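Local coordinates for protein acetylglutamate kinase (Streptococcus mutans, PDB 3L86) that probably catalyses the ATP-dependent phosphorylation of N-acetyl-L-glutamate, the second step in making N-acetylornithine from glutamate on the way to arginine, at residues A[40-45]-A[209-214]; A[190-195]-A[246-251]. One frame throughout, in Å; residues are numbered along the deposited sequence.

Interaction 1 of 2, residues A[40-45]-A[209-214]; sequences VIKIGG and LILMTN. With ADP (adenosine-5'-diphosphate), chain B.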
loop_
_atom_site.group_PDB
_atom_site.type_symbol
_atom_site.label_atom_id
_atom_site.label_comp_id
_atom_site.label_asym_id
_atom_site.label_seq_id
_atom_site.Cartn_x
_atom_site.Cartn_y
_atom_site.Cartn_z
ATOM N N VAL A 40 -8.328 -0.211 -6.300
ATOM C CA VAL A 40 -7.332 0.290 -5.339
ATOM C C VAL A 40 -5.909 0.083 -5.920
ATOM O O VAL A 40 -5.572 -1.024 -6.358
ATOM C CB VAL A 40 -7.500 -0.391 -3.946
ATOM C CG1 VAL A 40 -6.365 0.027 -2.932
ATOM C CG2 VAL A 40 -8.949 -0.046 -3.372
ATOM N N ILE A 41 -5.129 1.166 -5.984
ATOM C CA ILE A 41 -3.706 1.131 -6.412
ATOM C C ILE A 41 -2.775 1.430 -5.231
ATOM O O ILE A 41 -2.777 2.544 -4.700
ATOM C CB ILE A 41 -3.451 2.140 -7.518
ATOM C CG1 ILE A 41 -4.388 1.805 -8.705
ATOM C CG2 ILE A 41 -1.943 2.154 -7.993
ATOM C CD1 ILE A 41 -4.996 2.999 -9.389
ATOM N N LYS A 42 -1.953 0.449 -4.852
ATOM C CA LYS A 42 -0.936 0.651 -3.813
ATOM C C LYS A 42 0.430 0.887 -4.496
ATOM O O LYS A 42 0.846 0.141 -5.392
ATOM C CB LYS A 42 -0.915 -0.602 -2.929
ATOM C CG LYS A 42 -0.128 -0.536 -1.598
ATOM C CD LYS A 42 1.366 -0.266 -1.749
ATOM C CE LYS A 42 2.217 -1.441 -2.210
ATOM N NZ LYS A 42 3.562 -1.244 -1.447
ATOM N N ILE A 43 1.122 1.939 -4.108
ATOM C CA ILE A 43 2.378 2.347 -4.788
ATOM C C ILE A 43 3.541 2.240 -3.771
ATOM O O ILE A 43 3.493 2.912 -2.694
ATOM C CB ILE A 43 2.247 3.821 -5.427
ATOM C CG1 ILE A 43 1.084 3.914 -6.393
ATOM C CG2 ILE A 43 3.528 4.244 -6.242
ATOM C CD1 ILE A 43 0.543 5.343 -6.624
ATOM N N GLY A 44 4.574 1.410 -4.088
ATOM C CA GLY A 44 5.793 1.231 -3.203
ATOM C C GLY A 44 6.791 2.394 -3.126
ATOM O O GLY A 44 6.623 3.392 -3.791
ATOM N N GLY A 45 7.827 2.293 -2.296
ATOM C CA GLY A 45 8.785 3.421 -2.118
ATOM C C GLY A 45 9.490 3.859 -3.409
ATOM O O GLY A 45 9.297 4.990 -3.905
ATOM N N LEU A 209 -7.139 -5.072 -6.872
ATOM C CA LEU A 209 -6.017 -4.388 -6.168
ATOM C C LEU A 209 -4.677 -4.567 -6.966
ATOM O O LEU A 209 -4.313 -5.700 -7.388
ATOM C CB LEU A 209 -5.869 -4.991 -4.753
ATOM C CG LEU A 209 -4.581 -4.688 -3.935
ATOM C CD1 LEU A 209 -4.503 -3.156 -3.604
ATOM C CD2 LEU A 209 -4.553 -5.503 -2.599
ATOM N N ILE A 210 -3.958 -3.468 -7.190
ATOM C CA ILE A 210 -2.654 -3.494 -7.865
ATOM C C ILE A 210 -1.614 -3.189 -6.790
ATOM O O ILE A 210 -1.681 -2.144 -6.120
ATOM C CB ILE A 210 -2.628 -2.459 -9.062
ATOM C CG1 ILE A 210 -3.742 -2.818 -10.067
ATOM C CG2 ILE A 210 -1.270 -2.443 -9.746
ATOM C CD1 ILE A 210 -4.005 -1.778 -11.238
ATOM N N LEU A 211 -0.682 -4.114 -6.568
ATOM C CA LEU A 211 0.423 -3.871 -5.666
ATOM C C LEU A 211 1.681 -3.527 -6.508
ATOM O O LEU A 211 2.447 -4.424 -6.949
ATOM C CB LEU A 211 0.673 -5.123 -4.742
ATOM C CG LEU A 211 -0.487 -5.488 -3.781
ATOM C CD1 LEU A 211 -0.369 -6.908 -3.213
ATOM C CD2 LEU A 211 -0.671 -4.505 -2.612
ATOM N N MET A 212 1.894 -2.231 -6.735
ATOM C CA MET A 212 2.922 -1.804 -7.689
ATOM C C MET A 212 4.245 -1.584 -6.943
ATOM O O MET A 212 4.258 -0.940 -5.880
ATOM C CB MET A 212 2.480 -0.490 -8.394
ATOM C CG MET A 212 3.004 -0.381 -9.842
ATOM S SD MET A 212 2.447 1.101 -10.777
ATOM C CE MET A 212 3.458 2.314 -9.957
ATOM N N THR A 213 5.329 -2.148 -7.487
ATOM C CA THR A 213 6.558 -2.281 -6.754
ATOM C C THR A 213 7.735 -2.146 -7.754
ATOM O O THR A 213 7.546 -1.623 -8.897
ATOM C CB THR A 213 6.608 -3.647 -5.967
ATOM O OG1 THR A 213 7.870 -3.787 -5.286
ATOM C CG2 THR A 213 6.364 -4.879 -6.866
ATOM N N ASN A 214 8.938 -2.573 -7.353
ATOM C CA ASN A 214 10.099 -2.344 -8.212
ATOM C C ASN A 214 10.746 -3.664 -8.728
ATOM O O ASN A 214 11.981 -3.754 -8.951
ATOM C CB ASN A 214 11.105 -1.374 -7.534
ATOM C CG ASN A 214 11.780 -1.968 -6.318
ATOM O OD1 ASN A 214 11.228 -2.866 -5.668
ATOM N ND2 ASN A 214 13.037 -1.566 -6.068
HETATM P PB ADP B . 7.902 -2.125 -1.901
HETATM O O1B ADP B . 6.931 -2.613 -0.864
HETATM O O2B ADP B . 7.336 -2.018 -3.323
HETATM O O3B ADP B . 8.534 -0.843 -1.487
HETATM P PA ADP B . 9.738 -4.255 -0.909
HETATM O O1A ADP B . 11.261 -4.236 -0.943
HETATM O O2A ADP B . 9.086 -4.105 0.436
HETATM O O3A ADP B . 9.126 -3.188 -2.012
HETATM O "O5'" ADP B . 9.347 -5.670 -1.585
HETATM C "C5'" ADP B . 9.807 -5.954 -2.930
HETATM C "C4'" ADP B . 11.120 -6.787 -2.846
HETATM O "O4'" ADP B . 10.934 -8.129 -2.350
HETATM C "C3'" ADP B . 11.828 -6.987 -4.195
HETATM O "O3'" ADP B . 12.560 -5.802 -4.489
HETATM C "C2'" ADP B . 12.791 -8.134 -3.912
HETATM O "O2'" ADP B . 13.996 -7.545 -3.437
HETATM C "C1'" ADP B . 12.179 -8.832 -2.699
HETATM N N9 ADP B . 11.842 -10.247 -3.012
HETATM C C8 ADP B . 12.091 -11.280 -2.156
HETATM N N7 ADP B . 11.637 -12.441 -2.699
HETATM C C5 ADP B . 11.127 -12.142 -3.919
HETATM C C6 ADP B . 10.533 -12.885 -5.026
HETATM N N6 ADP B . 10.308 -14.222 -4.921
HETATM N N1 ADP B . 10.107 -12.204 -6.125
HETATM C C2 ADP B . 10.273 -10.896 -6.243
HETATM N N3 ADP B . 10.814 -10.150 -5.280
HETATM C C4 ADP B . 11.271 -10.705 -4.117
#

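Interaction 2 of 2, residues A[190-195]-A[246-251]; sequences NINADY and MIPKIE. With NLG (N-acetyl-L-glutamate), chain C; ADP (adenosine-5'-diphosphate), chain B.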
loop_
_atom_site.group_PDB
_atom_site.type_symbol
_atom_site.label_atom_id
_atom_site.label_comp_id
_atom_site.label_asym_id
_atom_site.label_seq_id
_atom_site.Cartn_x
_atom_site.Cartn_y
_atom_site.Cartn_z
ATOM N N ASN A 190 2.716 2.992 12.843
ATOM C CA ASN A 190 3.348 2.677 11.540
ATOM C C ASN A 190 2.682 1.392 11.001
ATOM O O ASN A 190 2.716 0.358 11.697
ATOM C CB ASN A 190 4.894 2.524 11.724
ATOM C CG ASN A 190 5.618 2.030 10.464
ATOM O OD1 ASN A 190 5.048 2.024 9.374
ATOM N ND2 ASN A 190 6.906 1.636 10.610
ATOM N N ILE A 191 2.039 1.459 9.821
ATOM C CA ILE A 191 1.347 0.264 9.246
ATOM C C ILE A 191 2.068 -0.195 7.976
ATOM O O ILE A 191 2.317 0.632 7.126
ATOM C CB ILE A 191 -0.093 0.556 8.784
ATOM C CG1 ILE A 191 -0.849 1.434 9.781
ATOM C CG2 ILE A 191 -0.863 -0.833 8.426
ATOM C CD1 ILE A 191 -1.262 0.803 11.076
ATOM N N ASN A 192 2.493 -1.457 7.868
ATOM C CA ASN A 192 3.076 -1.963 6.586
ATOM C C ASN A 192 2.098 -1.582 5.424
ATOM O O ASN A 192 0.887 -1.783 5.583
ATOM C CB ASN A 192 3.216 -3.495 6.638
ATOM C CG ASN A 192 3.515 -4.100 5.272
ATOM O OD1 ASN A 192 2.625 -4.639 4.603
ATOM N ND2 ASN A 192 4.757 -4.012 4.847
ATOM N N ALA A 193 2.587 -1.038 4.295
ATOM C CA ALA A 193 1.634 -0.486 3.273
ATOM C C ALA A 193 0.762 -1.536 2.634
ATOM O O ALA A 193 -0.362 -1.233 2.250
ATOM C CB ALA A 193 2.336 0.381 2.159
ATOM N N ASP A 194 1.284 -2.755 2.473
ATOM C CA ASP A 194 0.511 -3.898 1.939
ATOM C C ASP A 194 -0.688 -4.283 2.826
ATOM O O ASP A 194 -1.757 -4.620 2.319
ATOM C CB ASP A 194 1.426 -5.141 1.731
ATOM C CG ASP A 194 2.673 -4.815 0.828
ATOM O OD1 ASP A 194 2.498 -4.279 -0.283
ATOM O OD2 ASP A 194 3.826 -5.038 1.260
ATOM N N TYR A 195 -0.490 -4.260 4.135
ATOM C CA TYR A 195 -1.560 -4.518 5.092
ATOM C C TYR A 195 -2.673 -3.459 4.921
ATOM O O TYR A 195 -3.893 -3.772 4.951
ATOM C CB TYR A 195 -0.983 -4.408 6.536
ATOM C CG TYR A 195 -0.091 -5.587 7.050
ATOM C CD1 TYR A 195 0.520 -6.504 6.182
ATOM C CD2 TYR A 195 0.107 -5.767 8.443
ATOM C CE1 TYR A 195 1.342 -7.595 6.705
ATOM C CE2 TYR A 195 0.907 -6.816 8.973
ATOM C CZ TYR A 195 1.522 -7.711 8.106
ATOM O OH TYR A 195 2.277 -8.734 8.668
ATOM N N MET A 246 8.656 -9.093 0.073
ATOM C CA MET A 246 7.687 -9.772 -0.805
ATOM C C MET A 246 6.813 -10.742 -0.003
ATOM O O MET A 246 5.800 -11.195 -0.513
ATOM C CB MET A 246 8.324 -10.469 -2.026
ATOM C CG MET A 246 7.333 -11.192 -3.017
ATOM S SD MET A 246 6.187 -10.082 -3.928
ATOM C CE MET A 246 7.382 -9.325 -5.068
ATOM N N ILE A 247 7.218 -11.002 1.251
ATOM C CA ILE A 247 6.413 -11.726 2.228
ATOM C C ILE A 247 5.099 -10.985 2.624
ATOM O O ILE A 247 4.024 -11.473 2.354
ATOM C CB ILE A 247 7.225 -12.088 3.513
ATOM C CG1 ILE A 247 8.427 -12.973 3.125
ATOM C CG2 ILE A 247 6.333 -12.821 4.518
ATOM C CD1 ILE A 247 8.804 -13.963 4.215
ATOM N N PRO A 248 5.191 -9.830 3.258
ATOM C CA PRO A 248 3.900 -9.104 3.473
ATOM C C PRO A 248 3.141 -8.805 2.169
ATOM O O PRO A 248 1.901 -8.871 2.155
ATOM C CB PRO A 248 4.327 -7.830 4.233
ATOM C CG PRO A 248 5.859 -7.723 3.945
ATOM C CD PRO A 248 6.372 -9.078 3.721
ATOM N N LYS A 249 3.841 -8.520 1.050
ATOM C CA LYS A 249 3.131 -8.299 -0.267
ATOM C C LYS A 249 2.254 -9.473 -0.738
ATOM O O LYS A 249 1.078 -9.291 -1.091
ATOM C CB LYS A 249 4.132 -7.854 -1.388
ATOM C CG LYS A 249 3.547 -7.000 -2.536
ATOM C CD LYS A 249 4.677 -6.451 -3.512
ATOM C CE LYS A 249 5.739 -5.743 -2.654
ATOM N NZ LYS A 249 5.085 -4.443 -2.061
ATOM N N ILE A 250 2.812 -10.691 -0.755
ATOM C CA ILE A 250 2.086 -11.861 -1.246
ATOM C C ILE A 250 1.039 -12.355 -0.216
ATOM O O ILE A 250 0.033 -12.886 -0.632
ATOM C CB ILE A 250 3.025 -13.077 -1.631
ATOM C CG1 ILE A 250 2.299 -14.079 -2.507
ATOM C CG2 ILE A 250 3.524 -13.849 -0.429
ATOM C CD1 ILE A 250 2.073 -13.574 -3.864
ATOM N N GLU A 251 1.256 -12.175 1.083
ATOM C CA GLU A 251 0.194 -12.475 2.092
ATOM C C GLU A 251 -1.018 -11.534 1.962
ATOM O O GLU A 251 -2.196 -11.967 2.054
ATOM C CB GLU A 251 0.732 -12.395 3.534
ATOM C CG GLU A 251 1.669 -13.587 3.905
ATOM C CD GLU A 251 2.322 -13.453 5.261
ATOM O OE1 GLU A 251 2.424 -12.357 5.824
ATOM O OE2 GLU A 251 2.768 -14.485 5.788
HETATM C CA NLG C . 6.325 -0.083 7.064
HETATM C C NLG C . 6.265 -0.987 8.158
HETATM O OXT NLG C . 7.078 -1.890 8.386
HETATM O O NLG C . 5.479 -1.217 9.001
HETATM C CB NLG C . 5.656 1.132 6.397
HETATM C CG NLG C . 6.108 1.646 4.968
HETATM C CD NLG C . 6.066 0.764 3.649
HETATM O OE1 NLG C . 5.418 -0.241 3.685
HETATM O OE2 NLG C . 6.682 1.027 2.603
HETATM C C7 NLG C . 8.556 0.580 6.755
HETATM C C8 NLG C . 9.454 0.551 5.948
HETATM O O7 NLG C . 8.561 1.091 7.849
HETATM N N2 NLG C . 7.436 0.015 6.511
HETATM P PB ADP B . 7.902 -2.125 -1.901
HETATM O O1B ADP B . 6.931 -2.613 -0.864
HETATM O O2B ADP B . 7.336 -2.018 -3.323
HETATM O O3B ADP B . 8.534 -0.843 -1.487
HETATM P PA ADP B . 9.738 -4.255 -0.909
HETATM O O1A ADP B . 11.261 -4.236 -0.943
HETATM O O2A ADP B . 9.086 -4.105 0.436
HETATM O O3A ADP B . 9.126 -3.188 -2.012
HETATM O "O5'" ADP B . 9.347 -5.670 -1.585
HETATM C "C5'" ADP B . 9.807 -5.954 -2.930
HETATM C "C4'" ADP B . 11.120 -6.787 -2.846
HETATM O "O4'" ADP B . 10.934 -8.129 -2.350
HETATM C "C3'" ADP B . 11.828 -6.987 -4.195
HETATM O "O3'" ADP B . 12.560 -5.802 -4.489
HETATM C "C2'" ADP B . 12.791 -8.134 -3.912
HETATM O "O2'" ADP B . 13.996 -7.545 -3.437
HETATM C "C1'" ADP B . 12.179 -8.832 -2.699
HETATM N N9 ADP B . 11.842 -10.247 -3.012
HETATM C C8 ADP B . 12.091 -11.280 -2.156
HETATM N N7 ADP B . 11.637 -12.441 -2.699
HETATM C C5 ADP B . 11.127 -12.142 -3.919
HETATM C C6 ADP B . 10.533 -12.885 -5.026
HETATM N N6 ADP B . 10.308 -14.222 -4.921
HETATM N N1 ADP B . 10.107 -12.204 -6.125
HETATM C C2 ADP B . 10.273 -10.896 -6.243
HETATM N N3 ADP B . 10.814 -10.150 -5.280
HETATM C C4 ADP B . 11.271 -10.705 -4.117
#

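Interaction 1 of 2, residues A[40-45]-A[209-214]
V40 packs on L209, and K42 on L211, where two parallel neighbouring strands run through the central sheet of the amino acid kinase fold. The strand segments run within 11° of parallel, and paired side chains leave on the same face. On the face turned to helix 193-203, CD1 of L209 reaches across to CG1 of V40 at 3.7 Å, the two side chains crossing at a slant. K42 lays its CB against CD2 of L211 (3.9 Å); its CG then extends anti to the backbone N (chi1 -168°), and bends at the next three torsions bring NZ forward to the phosphate end of ADP. On the other face, beneath helix 53-64, I43 and M212 lie side by side and point the same way, with CG2 of I43 4.2 Å from CE of M212. Backbone bonds alternate in the parallel pattern: V40 O accepts from I210 N, K42 N donates to I210 O, and K42 O accepts from M212 N. The last, from G44 N to M212 O (3.0 Å), leads into the loops that carry the nucleotide. There G44, which has no side chain, brings its CA within 3.6 Å of ADP O2B, and G45 N makes a weak bond to O3B. Just past strand 208-212, T213 OG1 donates to ADP O2B at 2.7 Å.

Interaction 2 of 2, residues A[190-195]-A[246-251]
The Y195 ring and the N192 amide both rest against the pyrrolidine of P248. CB of N192 lies over one face of the ring, 3.9 Å above its plane and displaced toward the rim, while CB of P248 comes obliquely to Y195 CE1 at 3.9 Å. The same P248 CB is 3.6 Å from N192 OD1, the asparagine side chain crossing the pyrrolidine at about a right angle; N192 ND2 sits near both CB and CG of P248. N192 is also the N-cap of helix 193-203: with CG anti to the backbone N (chi1 168°), its OD1 turns back to accept from Y195 N at 3.2 Å, the donor tilted 22° from the carbonyl plane. The D194 carboxylate is the third flat group. Its OD1 receives K249 NZ at 3.1 Å on the syn side, 16° out of plane, in a salt bridge between the starts of helices 193-203 and 246-258. K249 stays extended through chi2, then folds at chi3 and chi4, placing NZ between D194 and ADP O1B, to which it donates at 2.9 Å. Before the helix, N190 ND2 holds the acetyl oxygen O7 of N-acetylglutamate, and A193 N donates to OE1, the side-chain carboxylate oxygen of N-acetylglutamate, at 3.0 Å. Helix 193-203 thus meets the acceptor substrate with its N-terminus, whose dipole may favour that negative charge. K249 is a predicted transition-state stabiliser, and its NZ, held by D194 OD1 and bonded to the ADP beta-phosphate, is placed consistently with steadying negative charge as the phosphoryl group passes to the substrate.

Overall arrangement
Interactions 1 and 2, their centres 11 Å apart, meet at the phosphates of ADP. Helix 193-203 leads into strand 208-212, and it packs on the face of the sheet that bears K42 and L211. K42 NZ of 40-45 lies 3.4 Å from D194 OD1 of 190-195, a long, weak ion pair, and 3.6 Å from K249 NZ of 246-251. The two lysines, both predicted transition-state stabilisers, thus gather by the beta-phosphate with the D194 carboxylate close to both, where its negative charge may offset their closeness. Packing also joins the contacts: L211 CD1 is 3.5 Å from K249 O. A magnesium ion lies about 4 Å from the D194 side chain. The K42 side chain is about 6 Å from the bound N-acetylglutamate.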